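PDB 4WNR: leucine-rich-repeat protein from Methanosarcina barkeri, which is a Roco protein whose Roc domain binds GDP and magnesium as a small G-protein and which probably also acts as a serine/threonine protein kinase. Local coordinates for residues P38-K43 with E201-E206; I226-Y231 with D269-E274. One frame throughout, in Å; residues are numbered along the deposited sequence.

Interaction 1: residues P38-K43 with E201-E206; sequences PLNEVK and EHMQIE
H202 turns the edge of its imidazole to the 38-43 backbone, and its NE2 donates a hydrogen bond of 2.6 Å to E41 O. The oxygen is met in its carbonyl plane but lies 30° out of the ring plane, and the bond is bent, with 130° at the hydrogen. Hydrophobic groups lie on either side of NE2: L39 CD2 approaches CD2 of H202 in the ring plane at 3.9 Å, and V42 CG1 comes to CE1 of H202 at 4.1 Å. The two branches of V42 are thus divided, because CG2 turns to M203 and meets its SD at 3.4 Å. M203, bent at chi2 (68°), crosses both V42 and N40 at about a right angle, and its CE lies against the backbone of N40, 3.6 Å from N40 CA.

The contact joins the start of strand 36-47 of the Roc G-domain to the loop that follows helix 186-198 and leads through strand 206-208 into the COR region. The link is antiparallel: P38 pairs with E206 in a non-hydrogen-bonded position, E206 CB lying 3.9 Å from P38 CA, and next to it L39 N donates a nearly straight bond of 3.3 Å to I205 O. The bond from CA to CB of E41 points away from the loop, and E41 OE2 forms a salt bridge with K215, while L256 of helix 243-256 packs on L39, E41 and H202.

Interaction 2: residues I226-Y231 with D269-E274; sequences ITYEEY and DTHVLE
H271 packs against I226 and Y228 at the start of helix 228-237, and each part of its side chain meets something different. Its CB lies 3.3 Å from I226 O and 3.7 Å from I226 CG1, which also touches L273 CD1. A chi1 of -67° sets CG beside the backbone N of H271, where it keeps to the same oxygen, I226 O, at 3.8 Å. Farther round the ring, ND1 donates 3.1 Å to D269 O, which lies in the imidazole plane, although the nitrogen stands well above the plane of that carbonyl; this bond within 269-274 fixes the rotation of the ring. CE1 comes to 3.3 Å from Y228 CD1, and NE2 at the tip is also nearest to that carbon. The imidazole and the Y228 ring are nearly parallel, with planes at 17°, but slid apart and barely overlapping. Y231 is set against the imidazole in the same slipped way, completing an aromatic cluster that H261 joins from outside.

In the backbone, I226 and H271 form an antiparallel hydrogen-bonded pair, linked in both directions between N and O, and so make up the two-stranded sheet of 225-226 with 271-272 in the COR-A region. T227, directly after this pair, is the N-cap of the helix. Its OG1, anti to the backbone N, donates 2.7 Å to D269 OD1 on the syn side of the carboxylate, and Y228 N adds a weak bond of 3.4 Å to D269 OD1. E230 OE2, from the third helical residue, accepts T227 N at 3.0 Å. The other carboxylate oxygen of D269 forms a salt bridge with R321, which also binds T270 OG1.

How the interactions relate
Interactions 1 and 2 hold different elements and do not touch, their centres being 23 Å apart and their nearest atoms about 10 Å. Interaction 1 is largely buried and joins the beginning of an inner strand of the large Roc sheet to the connection to COR; interaction 2 is only partly buried and ties a helix start to a small COR-A sheet. Helix 243-256 lies against both, through L256 and F252 in the first and L249, V250 and L253 in the second. Each uses one histidine, but H202 donates across its contact amid aliphatic groups, whereas H271 bonds within its own segment and lies in slipped, near-parallel contact with two tyrosines. Side-chain carboxylates accept hydrogen bonds across the contact only in interaction 2.

Interaction 1: residues P38-K43 with E201-E206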
loop_
_atom_site.group_PDB
_atom_site.type_symbol
_atom_site.label_atom_id
_atom_site.label_comp_id
_atom_site.label_asym_id
_atom_site.label_seq_id
_atom_site.Cartn_x
_atom_site.Cartn_y
_atom_site.Cartn_z
ATOM N N PRO A 38 14.230 8.170 17.214
ATOM C CA PRO A 38 12.830 7.856 16.929
ATOM C C PRO A 38 12.587 7.567 15.446
ATOM O O PRO A 38 13.307 8.084 14.586
ATOM C CB PRO A 38 12.094 9.126 17.361
ATOM C CG PRO A 38 13.087 10.216 17.169
ATOM C CD PRO A 38 14.435 9.612 17.443
ATOM N N LEU A 39 11.575 6.750 15.164
ATOM C CA LEU A 39 11.263 6.337 13.792
ATOM C C LEU A 39 10.609 7.474 13.009
ATOM O O LEU A 39 11.141 7.924 11.992
ATOM C CB LEU A 39 10.355 5.097 13.799
ATOM C CG LEU A 39 9.879 4.545 12.449
ATOM C CD1 LEU A 39 11.030 4.350 11.471
ATOM C CD2 LEU A 39 9.135 3.236 12.659
ATOM N N ASN A 40 9.456 7.928 13.496
ATOM C CA ASN A 40 8.716 9.043 12.893
ATOM C C ASN A 40 8.419 8.861 11.402
ATOM O O ASN A 40 8.641 9.768 10.597
ATOM C CB ASN A 40 9.452 10.371 13.128
ATOM C CG ASN A 40 9.721 10.653 14.598
ATOM O OD1 ASN A 40 10.776 11.182 14.948
ATOM N ND2 ASN A 40 8.771 10.311 15.468
ATOM N N GLU A 41 7.921 7.679 11.048
ATOM C CA GLU A 41 7.482 7.391 9.680
ATOM C C GLU A 41 6.145 6.664 9.677
ATOM O O GLU A 41 5.905 5.789 10.509
ATOM C CB GLU A 41 8.516 6.557 8.920
ATOM C CG GLU A 41 9.373 7.357 7.950
ATOM C CD GLU A 41 10.024 6.504 6.875
ATOM O OE1 GLU A 41 9.588 5.354 6.663
ATOM O OE2 GLU A 41 10.974 6.990 6.226
ATOM N N VAL A 42 5.283 7.038 8.732
ATOM C CA VAL A 42 3.965 6.420 8.577
ATOM C C VAL A 42 3.641 6.271 7.098
ATOM O O VAL A 42 3.952 7.154 6.296
ATOM C CB VAL A 42 2.844 7.270 9.216
ATOM C CG1 VAL A 42 1.565 6.454 9.348
ATOM C CG2 VAL A 42 3.261 7.807 10.574
ATOM N N LYS A 43 3.014 5.153 6.745
ATOM C CA LYS A 43 2.469 4.965 5.405
ATOM C C LYS A 43 1.026 5.459 5.388
ATOM O O LYS A 43 0.215 5.041 6.214
ATOM C CB LYS A 43 2.531 3.494 4.986
ATOM C CG LYS A 43 2.128 3.259 3.537
ATOM C CD LYS A 43 2.514 1.873 3.042
ATOM C CE LYS A 43 1.635 0.794 3.646
ATOM N NZ LYS A 43 2.023 -0.564 3.178
ATOM N N GLU A 201 0.396 5.039 16.873
ATOM C CA GLU A 201 1.051 4.287 17.952
ATOM C C GLU A 201 2.560 4.112 17.774
ATOM O O GLU A 201 3.308 4.171 18.752
ATOM C CB GLU A 201 0.393 2.914 18.132
ATOM C CG GLU A 201 -1.019 2.978 18.701
ATOM C CD GLU A 201 -1.464 1.671 19.337
ATOM O OE1 GLU A 201 -2.543 1.162 18.961
ATOM O OE2 GLU A 201 -0.738 1.150 20.212
ATOM N N HIS A 202 3.007 3.909 16.537
ATOM C CA HIS A 202 4.429 3.657 16.266
ATOM C C HIS A 202 5.236 4.929 15.968
ATOM O O HIS A 202 6.368 4.855 15.483
ATOM C CB HIS A 202 4.592 2.626 15.139
ATOM C CG HIS A 202 4.399 3.185 13.764
ATOM N ND1 HIS A 202 3.153 3.429 13.227
ATOM C CD2 HIS A 202 5.294 3.534 12.811
ATOM C CE1 HIS A 202 3.291 3.913 12.007
ATOM N NE2 HIS A 202 4.580 3.984 11.730
ATOM N N MET A 203 4.659 6.087 16.275
ATOM C CA MET A 203 5.368 7.361 16.147
ATOM C C MET A 203 6.317 7.556 17.331
ATOM O O MET A 203 7.411 8.103 17.179
ATOM C CB MET A 203 4.375 8.527 16.077
ATOM C CG MET A 203 4.789 9.631 15.121
ATOM S SD MET A 203 4.739 9.070 13.409
ATOM C CE MET A 203 5.439 10.485 12.567
ATOM N N GLN A 204 5.883 7.105 18.506
ATOM C CA GLN A 204 6.682 7.187 19.730
ATOM C C GLN A 204 7.744 6.087 19.819
ATOM O O GLN A 204 8.691 6.204 20.598
ATOM C CB GLN A 204 5.771 7.119 20.961
ATOM C CG GLN A 204 4.733 8.231 21.034
ATOM C CD GLN A 204 5.357 9.610 21.176
ATOM O OE1 GLN A 204 6.179 9.840 22.065
ATOM N NE2 GLN A 204 4.967 10.536 20.303
ATOM N N ILE A 205 7.581 5.024 19.032
ATOM C CA ILE A 205 8.542 3.916 19.015
ATOM C C ILE A 205 9.879 4.375 18.429
ATOM O O ILE A 205 9.917 5.165 17.483
ATOM C CB ILE A 205 7.997 2.697 18.232
ATOM C CG1 ILE A 205 6.785 2.105 18.966
ATOM C CG2 ILE A 205 9.075 1.628 18.059
ATOM C CD1 ILE A 205 6.068 0.997 18.218
ATOM N N GLU A 206 10.969 3.866 19.004
ATOM C CA GLU A 206 12.325 4.270 18.621
ATOM C C GLU A 206 13.193 3.069 18.242
ATOM O O GLU A 206 13.024 1.968 18.771
ATOM C CB GLU A 206 12.985 5.087 19.739
ATOM C CG GLU A 206 12.892 4.470 21.130
ATOM C CD GLU A 206 13.566 5.312 22.200
ATOM O OE1 GLU A 206 13.693 6.543 22.014
ATOM O OE2 GLU A 206 13.964 4.742 23.238
#

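Interaction 2: residues I226-Y231 with D269-E274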
loop_
_atom_site.group_PDB
_atom_site.type_symbol
_atom_site.label_atom_id
_atom_site.label_comp_id
_atom_site.label_asym_id
_atom_site.label_seq_id
_atom_site.Cartn_x
_atom_site.Cartn_y
_atom_site.Cartn_z
ATOM N N ILE A 226 14.069 -9.233 -3.279
ATOM C CA ILE A 226 15.195 -9.981 -2.720
ATOM C C ILE A 226 14.688 -11.195 -1.946
ATOM O O ILE A 226 13.597 -11.166 -1.378
ATOM C CB ILE A 226 16.085 -9.108 -1.803
ATOM C CG1 ILE A 226 15.268 -8.514 -0.647
ATOM C CG2 ILE A 226 16.764 -8.013 -2.618
ATOM C CD1 ILE A 226 16.076 -7.677 0.324
ATOM N N THR A 227 15.482 -12.261 -1.939
ATOM C CA THR A 227 15.132 -13.471 -1.193
ATOM C C THR A 227 15.419 -13.279 0.298
ATOM O O THR A 227 16.103 -12.335 0.691
ATOM C CB THR A 227 15.836 -14.739 -1.741
ATOM O OG1 THR A 227 15.492 -15.870 -0.928
ATOM C CG2 THR A 227 17.352 -14.589 -1.771
ATOM N N TYR A 228 14.887 -14.181 1.116
ATOM C CA TYR A 228 14.997 -14.077 2.575
ATOM C C TYR A 228 16.432 -14.309 3.062
ATOM O O TYR A 228 16.813 -13.843 4.138
ATOM C CB TYR A 228 14.022 -15.058 3.244
ATOM C CG TYR A 228 13.706 -14.802 4.714
ATOM C CD1 TYR A 228 13.745 -13.519 5.265
ATOM C CD2 TYR A 228 13.321 -15.853 5.544
ATOM C CE1 TYR A 228 13.438 -13.300 6.599
ATOM C CE2 TYR A 228 13.014 -15.640 6.877
ATOM C CZ TYR A 228 13.073 -14.366 7.400
ATOM O OH TYR A 228 12.765 -14.162 8.726
ATOM N N GLU A 229 17.217 -15.027 2.259
ATOM C CA GLU A 229 18.649 -15.210 2.510
ATOM C C GLU A 229 19.404 -13.892 2.327
ATOM O O GLU A 229 20.276 -13.552 3.127
ATOM C CB GLU A 229 19.221 -16.283 1.569
ATOM C CG GLU A 229 20.708 -16.590 1.742
ATOM C CD GLU A 229 21.056 -17.183 3.098
ATOM O OE1 GLU A 229 20.172 -17.791 3.740
ATOM O OE2 GLU A 229 22.225 -17.049 3.519
ATOM N N GLU A 230 19.057 -13.158 1.272
ATOM C CA GLU A 230 19.709 -11.886 0.950
ATOM C C GLU A 230 19.406 -10.815 1.993
ATOM O O GLU A 230 20.265 -9.991 2.304
ATOM C CB GLU A 230 19.284 -11.396 -0.437
ATOM C CG GLU A 230 19.903 -12.179 -1.586
ATOM C CD GLU A 230 19.362 -11.778 -2.949
ATOM O OE1 GLU A 230 20.137 -11.809 -3.928
ATOM O OE2 GLU A 230 18.163 -11.438 -3.051
ATOM N N TYR A 231 18.184 -10.826 2.520
ATOM C CA TYR A 231 17.794 -9.898 3.580
ATOM C C TYR A 231 18.586 -10.145 4.864
ATOM O O TYR A 231 19.054 -9.197 5.499
ATOM C CB TYR A 231 16.293 -9.999 3.873
ATOM C CG TYR A 231 15.873 -9.201 5.089
ATOM C CD1 TYR A 231 15.730 -7.819 5.022
ATOM C CD2 TYR A 231 15.639 -9.828 6.310
ATOM C CE1 TYR A 231 15.357 -7.082 6.134
ATOM C CE2 TYR A 231 15.265 -9.101 7.428
ATOM C CZ TYR A 231 15.127 -7.729 7.335
ATOM O OH TYR A 231 14.752 -7.010 8.444
ATOM N N ASP A 269 9.377 -15.977 1.280
ATOM C CA ASP A 269 10.703 -15.881 0.668
ATOM C C ASP A 269 10.879 -14.577 -0.109
ATOM O O ASP A 269 11.949 -13.967 -0.069
ATOM C CB ASP A 269 10.966 -17.075 -0.254
ATOM C CG ASP A 269 12.427 -17.179 -0.674
ATOM O OD1 ASP A 269 13.316 -17.038 0.193
ATOM O OD2 ASP A 269 12.689 -17.402 -1.874
ATOM N N THR A 270 9.829 -14.154 -0.810
ATOM C CA THR A 270 9.888 -12.970 -1.668
ATOM C C THR A 270 9.689 -11.667 -0.883
ATOM O O THR A 270 8.628 -11.438 -0.299
ATOM C CB THR A 270 8.830 -13.048 -2.786
ATOM O OG1 THR A 270 8.886 -14.338 -3.408
ATOM C CG2 THR A 270 9.068 -11.968 -3.842
ATOM N N HIS A 271 10.718 -10.821 -0.883
ATOM C CA HIS A 271 10.651 -9.482 -0.296
ATOM C C HIS A 271 10.659 -8.458 -1.423
ATOM O O HIS A 271 11.721 -8.084 -1.922
ATOM C CB HIS A 271 11.841 -9.232 0.633
ATOM C CG HIS A 271 11.844 -10.089 1.861
ATOM N ND1 HIS A 271 11.912 -11.464 1.809
ATOM C CD2 HIS A 271 11.804 -9.762 3.174
ATOM C CE1 HIS A 271 11.900 -11.950 3.037
ATOM N NE2 HIS A 271 11.837 -10.937 3.885
ATOM N N VAL A 272 9.473 -8.007 -1.819
ATOM C CA VAL A 272 9.326 -7.122 -2.975
ATOM C C VAL A 272 9.710 -5.682 -2.631
ATOM O O VAL A 272 9.190 -5.101 -1.677
ATOM C CB VAL A 272 7.886 -7.161 -3.531
ATOM C CG1 VAL A 272 7.729 -6.203 -4.705
ATOM C CG2 VAL A 272 7.524 -8.578 -3.951
ATOM N N LEU A 273 10.624 -5.121 -3.420
ATOM C CA LEU A 273 11.062 -3.727 -3.270
ATOM C C LEU A 273 10.331 -2.786 -4.229
ATOM O O LEU A 273 10.130 -1.612 -3.916
ATOM C CB LEU A 273 12.576 -3.615 -3.490
ATOM C CG LEU A 273 13.465 -3.863 -2.267
ATOM C CD1 LEU A 273 13.148 -5.188 -1.590
ATOM C CD2 LEU A 273 14.930 -3.809 -2.673
ATOM N N GLU A 274 9.954 -3.305 -5.396
ATOM C CA GLU A 274 9.211 -2.544 -6.401
ATOM C C GLU A 274 7.771 -3.062 -6.498
ATOM O O GLU A 274 7.545 -4.158 -7.011
ATOM C CB GLU A 274 9.909 -2.654 -7.763
ATOM C CG GLU A 274 9.219 -1.918 -8.906
ATOM C CD GLU A 274 9.057 -0.431 -8.646
ATOM O OE1 GLU A 274 7.940 0.090 -8.858
ATOM O OE2 GLU A 274 10.042 0.215 -8.223
#